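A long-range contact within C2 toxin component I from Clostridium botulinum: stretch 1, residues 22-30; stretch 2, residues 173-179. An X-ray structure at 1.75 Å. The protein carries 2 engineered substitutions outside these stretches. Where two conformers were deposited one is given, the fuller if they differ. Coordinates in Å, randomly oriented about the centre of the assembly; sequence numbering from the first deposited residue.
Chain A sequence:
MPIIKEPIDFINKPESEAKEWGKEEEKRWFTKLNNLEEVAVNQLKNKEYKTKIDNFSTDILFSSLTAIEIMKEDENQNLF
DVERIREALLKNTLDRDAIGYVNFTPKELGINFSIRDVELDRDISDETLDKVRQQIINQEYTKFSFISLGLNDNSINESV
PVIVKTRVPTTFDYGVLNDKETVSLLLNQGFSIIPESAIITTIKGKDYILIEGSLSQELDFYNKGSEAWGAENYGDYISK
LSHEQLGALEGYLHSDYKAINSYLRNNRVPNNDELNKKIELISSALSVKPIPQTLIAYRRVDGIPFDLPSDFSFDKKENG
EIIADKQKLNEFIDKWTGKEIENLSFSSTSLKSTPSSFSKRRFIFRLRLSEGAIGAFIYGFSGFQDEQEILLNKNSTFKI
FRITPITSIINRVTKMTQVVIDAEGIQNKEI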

ATOM      1  N   GLY A  22      -7.926  19.791 -21.639  1.00 12.86           N
ATOM      2  CA  GLY A  22      -7.774  19.939 -20.165  1.00 11.02           C
ATOM      3  C   GLY A  22      -8.558  21.112 -19.630  1.00 13.03           C
ATOM      4  O   GLY A  22      -9.278  20.983 -18.674  1.00 12.91           O
ATOM      5  N   LYS A  23      -8.420  22.278 -20.238  1.00 13.64           N
ATOM      6  CA  LYS A  23      -9.192  23.438 -19.766  1.00 14.28           C
ATOM      7  C   LYS A  23     -10.697  23.217 -19.831  1.00 15.38           C
ATOM      8  O   LYS A  23     -11.417  23.619 -18.908  1.00 15.57           O
ATOM      9  N   GLU A  24     -11.174  22.613 -20.918  1.00 13.83           N
ATOM     10  CA  GLU A  24     -12.615  22.362 -21.168  1.00 14.38           C
ATOM     11  C   GLU A  24     -13.101  21.365 -20.104  1.00 14.08           C
ATOM     12  O   GLU A  24     -14.170  21.507 -19.512  1.00 14.94           O
ATOM     13  N   GLU A  25     -12.260  20.380 -19.809  1.00 13.60           N
ATOM     14  CA  GLU A  25     -12.693  19.338 -18.887  1.00 13.85           C
ATOM     15  C   GLU A  25     -12.682  19.874 -17.463  1.00 13.43           C
ATOM     16  O   GLU A  25     -13.556  19.509 -16.671  1.00 14.62           O
ATOM     17  N   GLU A  26     -11.685  20.670 -17.108  1.00 13.37           N
ATOM     18  CA  GLU A  26     -11.657  21.373 -15.812  1.00 15.42           C
ATOM     19  C   GLU A  26     -12.894  22.277 -15.616  1.00 16.40           C
ATOM     20  O   GLU A  26     -13.509  22.309 -14.544  1.00 16.37           O
ATOM     21  N   LYS A  27     -13.275  22.981 -16.679  1.00 16.55           N
ATOM     22  CA  LYS A  27     -14.441  23.874 -16.647  0.50 16.74           C
ATOM     23  C   LYS A  27     -15.686  23.029 -16.368  1.00 16.28           C
ATOM     24  O   LYS A  27     -16.506  23.381 -15.522  1.00 16.54           O
ATOM     25  N   ARG A  28     -15.845  21.918 -17.097  1.00 15.24           N
ATOM     26  CA  ARG A  28     -16.992  21.022 -16.900  1.00 15.54           C
ATOM     27  C   ARG A  28     -17.021  20.481 -15.456  1.00 16.75           C
ATOM     28  O   ARG A  28     -18.095  20.443 -14.823  1.00 16.30           O
ATOM     29  N   TRP A  29     -15.846  20.048 -14.966  1.00 14.49           N
ATOM     30  CA  TRP A  29     -15.762  19.499 -13.625  1.00 15.39           C
ATOM     31  C   TRP A  29     -16.193  20.546 -12.617  1.00 15.01           C
ATOM     32  O   TRP A  29     -16.998  20.238 -11.709  1.00 13.93           O
ATOM     33  N   PHE A  30     -15.653  21.756 -12.753  1.00 15.05           N
ATOM     34  CA  PHE A  30     -15.910  22.807 -11.747  1.00 17.16           C
ATOM     35  C   PHE A  30     -17.395  23.200 -11.701  1.00 17.71           C
ATOM     36  O   PHE A  30     -17.865  23.666 -10.655  1.00 19.03           O
ATOM     37  N   ASP A 173     -13.820   7.503 -11.594  1.00 14.94           N
ATOM     38  CA  ASP A 173     -13.866   8.895 -11.159  1.00 14.21           C
ATOM     39  C   ASP A 173     -12.591   9.559 -11.575  1.00 13.81           C
ATOM     40  O   ASP A 173     -11.516   8.925 -11.592  1.00 14.41           O
ATOM     41  N   TYR A 174     -12.679  10.844 -11.900  1.00 13.82           N
ATOM     42  CA  TYR A 174     -11.512  11.605 -12.315  1.00 13.55           C
ATOM     43  C   TYR A 174     -11.683  13.085 -12.208  1.00 13.54           C
ATOM     44  O   TYR A 174     -12.805  13.604 -12.284  1.00 15.34           O
ATOM     45  N   GLY A 175     -10.544  13.753 -12.074  1.00 13.53           N
ATOM     46  CA  GLY A 175     -10.414  15.169 -12.162  1.00 13.78           C
ATOM     47  C   GLY A 175      -9.376  15.440 -13.210  1.00 14.94           C
ATOM     48  O   GLY A 175      -8.737  14.500 -13.726  1.00 14.75           O
ATOM     49  N   VAL A 176      -9.238  16.710 -13.552  1.00 15.97           N
ATOM     50  CA  VAL A 176      -8.226  17.140 -14.520  1.00 16.14           C
ATOM     51  C   VAL A 176      -7.402  18.242 -13.932  1.00 18.37           C
ATOM     52  O   VAL A 176      -7.936  19.211 -13.351  1.00 18.88           O
ATOM     53  N   LEU A 177      -6.083  18.098 -14.083  1.00 18.58           N
ATOM     54  CA  LEU A 177      -5.166  19.101 -13.628  1.00 19.59           C
ATOM     55  C   LEU A 177      -4.277  19.548 -14.772  1.00 21.08           C
ATOM     56  O   LEU A 177      -3.956  18.750 -15.638  1.00 19.64           O
ATOM     57  N   ASN A 178      -3.810  20.801 -14.777  1.00 23.21           N
ATOM     58  CA  ASN A 178      -2.732  21.106 -15.756  1.00 25.54           C
ATOM     59  C   ASN A 178      -1.761  22.146 -15.258  1.00 27.35           C
ATOM     60  O   ASN A 178      -2.108  22.922 -14.394  1.00 27.36           O
ATOM     61  N   ASP A 179      -0.553  22.161 -15.800  1.00 29.16           N
ATOM     62  CA  ASP A 179       0.305  23.320 -15.616  1.00 32.18           C
ATOM     63  C   ASP A 179       0.572  23.948 -16.979  1.00 33.16           C
ATOM     64  O   ASP A 179      -0.270  23.840 -17.900  1.00 35.26           O
TER

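The polar part of this contact has two separate centres, one near each end of the strand. Toward its C-terminal end, Lys 23 reaches across from the helix. Its CA-to-CB bond points away from the strand, but chi1, chi2 and chi3 all lie in m wells, so the chain curls back, and a t chi4 carries the ammonium group to the other stretch. There Lys 23 NZ donates to Asn 178 OD1 at 3.1 Å. Lys 23 NZ also forms a salt bridge with Glu 26 OE1 at 2.8 Å, one helical turn along, so a long, flexible cation joins its own helix to the strand. Water 1 accepts hydrogen bonds from Lys 23 NZ at 2.8 Å and from Asn 178 ND2 at 3.2 Å, giving a second link between these two side chains.

Asn 178 points toward the helix with chi1 p and chi2 at -69°. Its amide suits a site with differing demands: OD1 receives the lysine, while Asn 178 ND2 serves the water and also donates to Asp 179 O at 2.8 Å. Glu 26, m at chi1 and t at chi2, starts sideways and extends its carboxylate into this group. The distance from Glu 26 OE2 to Asn 178 OD1 is only 2.5 Å, short enough to suggest a proton held by an acid group, though the geometry does not settle the matter.

The second polar centre lies toward the other end of the strand. Tyr 174 begins with its CA-to-CB bond directed away, yet with chi1 p its ring brings the phenol to the helix, where Tyr 174 OH donates to Glu 25 OE1 at 2.9 Å. The carboxylate oxygen sits at the ring edge, near its plane, as expected for an acceptor of a phenolic hydrogen. Glu 25 points toward the strand with chi1 and chi2 both m; Glu 25 OE2, its other oxygen, makes a salt bridge to Arg 28 NH1 at 3.2 Å within the helix. This buried acid therefore has a partner for each oxygen.

Between these centres the packing is apolar. Val 176, with chi1 t, is covered more than any other residue in the contact, and its compact branches meet the aliphatic parts of the glutamates: Val 176 CG2 lies 3.8 Å from Glu 25 CB, and Val 176 CG1 lies 3.8 Å from Glu 26 CG. CG1 of Val 176 is also 3.8 Å from Gly 22 O, so the valine packs against the helix backbone as well.

Farther along the helix, Trp 29 points toward the strand with chi1 t and chi2 at 23°. Its broad ring packs against Gly 175: Gly 175 CA is 3.5 Å from Trp 29 CH2 and sits almost directly over the six-membered ring in a CH-pi contact. Glycine suits this place because an ideal CB on Gly 175 would fall 2.2 Å from Trp 29 CH2, a clash. The indole also reaches the next residue, with Trp 29 CZ3 3.5 Å from Val 176 N.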

ATOM      1  CB  LYS A  23      -8.807  24.704 -20.571  1.00 14.54           C
ATOM      2  CG  LYS A  23      -7.344  25.168 -20.426  1.00 20.71           C
ATOM      3  CD  LYS A  23      -6.673  24.979 -19.005  1.00 28.31           C
ATOM      4  CE  LYS A  23      -7.140  26.048 -17.976  1.00 32.46           C
ATOM      5  NZ  LYS A  23      -6.551  25.839 -16.627  1.00 30.05           N
ATOM      6  CB  GLU A  24     -12.788  21.779 -22.565  1.00 15.12           C
ATOM      7  CG  GLU A  24     -14.194  21.437 -22.999  1.00 18.29           C
ATOM      8  CD  GLU A  24     -15.159  22.624 -23.006  1.00 27.16           C
ATOM      9  OE1 GLU A  24     -14.717  23.787 -23.021  1.00 21.85           O
ATOM     10  OE2 GLU A  24     -16.391  22.364 -23.023  1.00 28.61           O
ATOM     11  CB  GLU A  25     -11.725  18.153 -19.046  1.00 13.11           C
ATOM     12  CG  GLU A  25     -11.935  17.294 -20.352  1.00 15.29           C
ATOM     13  CD  GLU A  25     -13.304  16.653 -20.439  1.00 20.87           C
ATOM     14  OE1 GLU A  25     -13.814  16.224 -19.372  1.00 25.55           O
ATOM     15  OE2 GLU A  25     -13.922  16.633 -21.545  1.00 21.11           O
ATOM     16  CB  GLU A  26     -10.417  22.224 -15.678  1.00 15.82           C
ATOM     17  CG  GLU A  26      -9.101  21.413 -15.608  1.00 17.34           C
ATOM     18  CD  GLU A  26      -7.837  22.252 -15.899  1.00 20.10           C
ATOM     19  OE1 GLU A  26      -7.962  23.471 -16.126  1.00 24.14           O
ATOM     20  OE2 GLU A  26      -6.706  21.689 -15.880  1.00 24.25           O
ATOM     21  CB  LYS A  27     -14.557  24.634 -17.989  0.50 17.30           C
ATOM     22  CG  LYS A  27     -15.942  25.187 -18.351  0.50 18.83           C
ATOM     23  CD  LYS A  27     -15.922  25.644 -19.854  0.50 18.56           C
ATOM     24  CE  LYS A  27     -17.310  25.870 -20.427  0.50 24.76           C
ATOM     25  NZ  LYS A  27     -17.705  24.848 -21.482  0.50 22.03           N
ATOM     26  CB  ARG A  28     -16.999  19.859 -17.893  1.00 15.50           C
ATOM     27  CG  ARG A  28     -17.209  20.336 -19.356  1.00 16.07           C
ATOM     28  CD  ARG A  28     -17.063  19.198 -20.359  1.00 18.43           C
ATOM     29  NE  ARG A  28     -17.353  19.637 -21.725  1.00 19.96           N
ATOM     30  CZ  ARG A  28     -17.204  18.874 -22.823  1.00 20.81           C
ATOM     31  NH1 ARG A  28     -16.741  17.608 -22.749  1.00 20.30           N
ATOM     32  NH2 ARG A  28     -17.507  19.367 -24.015  1.00 23.59           N
ATOM     33  CB  TRP A  29     -14.315  19.090 -13.361  1.00 14.45           C
ATOM     34  CG  TRP A  29     -14.063  18.352 -12.059  1.00 15.51           C
ATOM     35  CD1 TRP A  29     -14.951  17.637 -11.302  1.00 15.55           C
ATOM     36  CD2 TRP A  29     -12.778  18.226 -11.433  1.00 14.16           C
ATOM     37  NE1 TRP A  29     -14.270  17.085 -10.182  1.00 15.37           N
ATOM     38  CE2 TRP A  29     -12.950  17.454 -10.253  1.00 16.03           C
ATOM     39  CE3 TRP A  29     -11.515  18.773 -11.714  1.00 13.98           C
ATOM     40  CZ2 TRP A  29     -11.862  17.130  -9.407  1.00 14.51           C
ATOM     41  CZ3 TRP A  29     -10.427  18.493 -10.843  1.00 13.56           C
ATOM     42  CH2 TRP A  29     -10.630  17.661  -9.710  1.00 14.98           C
ATOM     43  CB  PHE A  30     -15.016  24.021 -11.963  1.00 17.46           C
ATOM     44  CG  PHE A  30     -13.639  23.880 -11.345  1.00 20.48           C
ATOM     45  CD1 PHE A  30     -12.975  22.657 -11.368  1.00 23.32           C
ATOM     46  CD2 PHE A  30     -13.025  24.960 -10.718  1.00 25.42           C
ATOM     47  CE1 PHE A  30     -11.686  22.504 -10.812  1.00 22.72           C
ATOM     48  CE2 PHE A  30     -11.748  24.806 -10.129  1.00 27.41           C
ATOM     49  CZ  PHE A  30     -11.091  23.566 -10.197  1.00 24.32           C
ATOM     50  CB  ASP A 173     -13.917   8.984  -9.622  1.00 15.13           C
ATOM     51  CG  ASP A 173     -15.136   8.303  -9.029  1.00 18.35           C
ATOM     52  OD1 ASP A 173     -16.185   8.189  -9.687  1.00 17.98           O
ATOM     53  OD2 ASP A 173     -15.036   7.833  -7.879  1.00 22.97           O
ATOM     54  CB  TYR A 174     -11.055  11.270 -13.749  1.00 14.28           C
ATOM     55  CG  TYR A 174     -11.900  11.961 -14.818  1.00 14.45           C
ATOM     56  CD1 TYR A 174     -13.203  11.538 -15.048  1.00 15.06           C
ATOM     57  CD2 TYR A 174     -11.367  12.998 -15.616  1.00 16.50           C
ATOM     58  CE1 TYR A 174     -14.018  12.162 -16.038  1.00 15.95           C
ATOM     59  CE2 TYR A 174     -12.149  13.634 -16.622  1.00 15.59           C
ATOM     60  CZ  TYR A 174     -13.467  13.204 -16.808  1.00 15.82           C
ATOM     61  OH  TYR A 174     -14.241  13.775 -17.793  1.00 16.97           O
ATOM     62  CB  VAL A 176      -8.858  17.577 -15.886  1.00 16.43           C
ATOM     63  CG1 VAL A 176      -7.734  18.105 -16.825  1.00 15.13           C
ATOM     64  CG2 VAL A 176      -9.585  16.362 -16.516  1.00 17.35           C
ATOM     65  CB  LEU A 177      -4.269  18.483 -12.567  1.00 20.87           C
ATOM     66  CG  LEU A 177      -4.906  18.000 -11.258  1.00 20.57           C
ATOM     67  CD1 LEU A 177      -3.758  17.515 -10.373  1.00 22.03           C
ATOM     68  CD2 LEU A 177      -5.768  19.100 -10.569  1.00 22.16           C
ATOM     69  CB  ASN A 178      -3.311  21.626 -17.052  1.00 26.11           C
ATOM     70  CG  ASN A 178      -3.794  23.040 -16.902  1.00 28.67           C
ATOM     71  OD1 ASN A 178      -4.778  23.292 -16.218  1.00 29.13           O
ATOM     72  ND2 ASN A 178      -3.047  23.991 -17.474  1.00 28.68           N
ATOM     73  CB  ASP A 179       1.581  22.965 -14.860  1.00 32.50           C
ATOM     74  CG  ASP A 179       2.389  21.891 -15.541  1.00 34.80           C
ATOM     75  OD1 ASP A 179       2.187  21.680 -16.745  1.00 32.31           O
ATOM     76  OD2 ASP A 179       3.237  21.250 -14.860  1.00 41.01           O
TER
HETATM   77  O   HOH W   1      -4.122  27.004 -17.262  1.00 42.52           O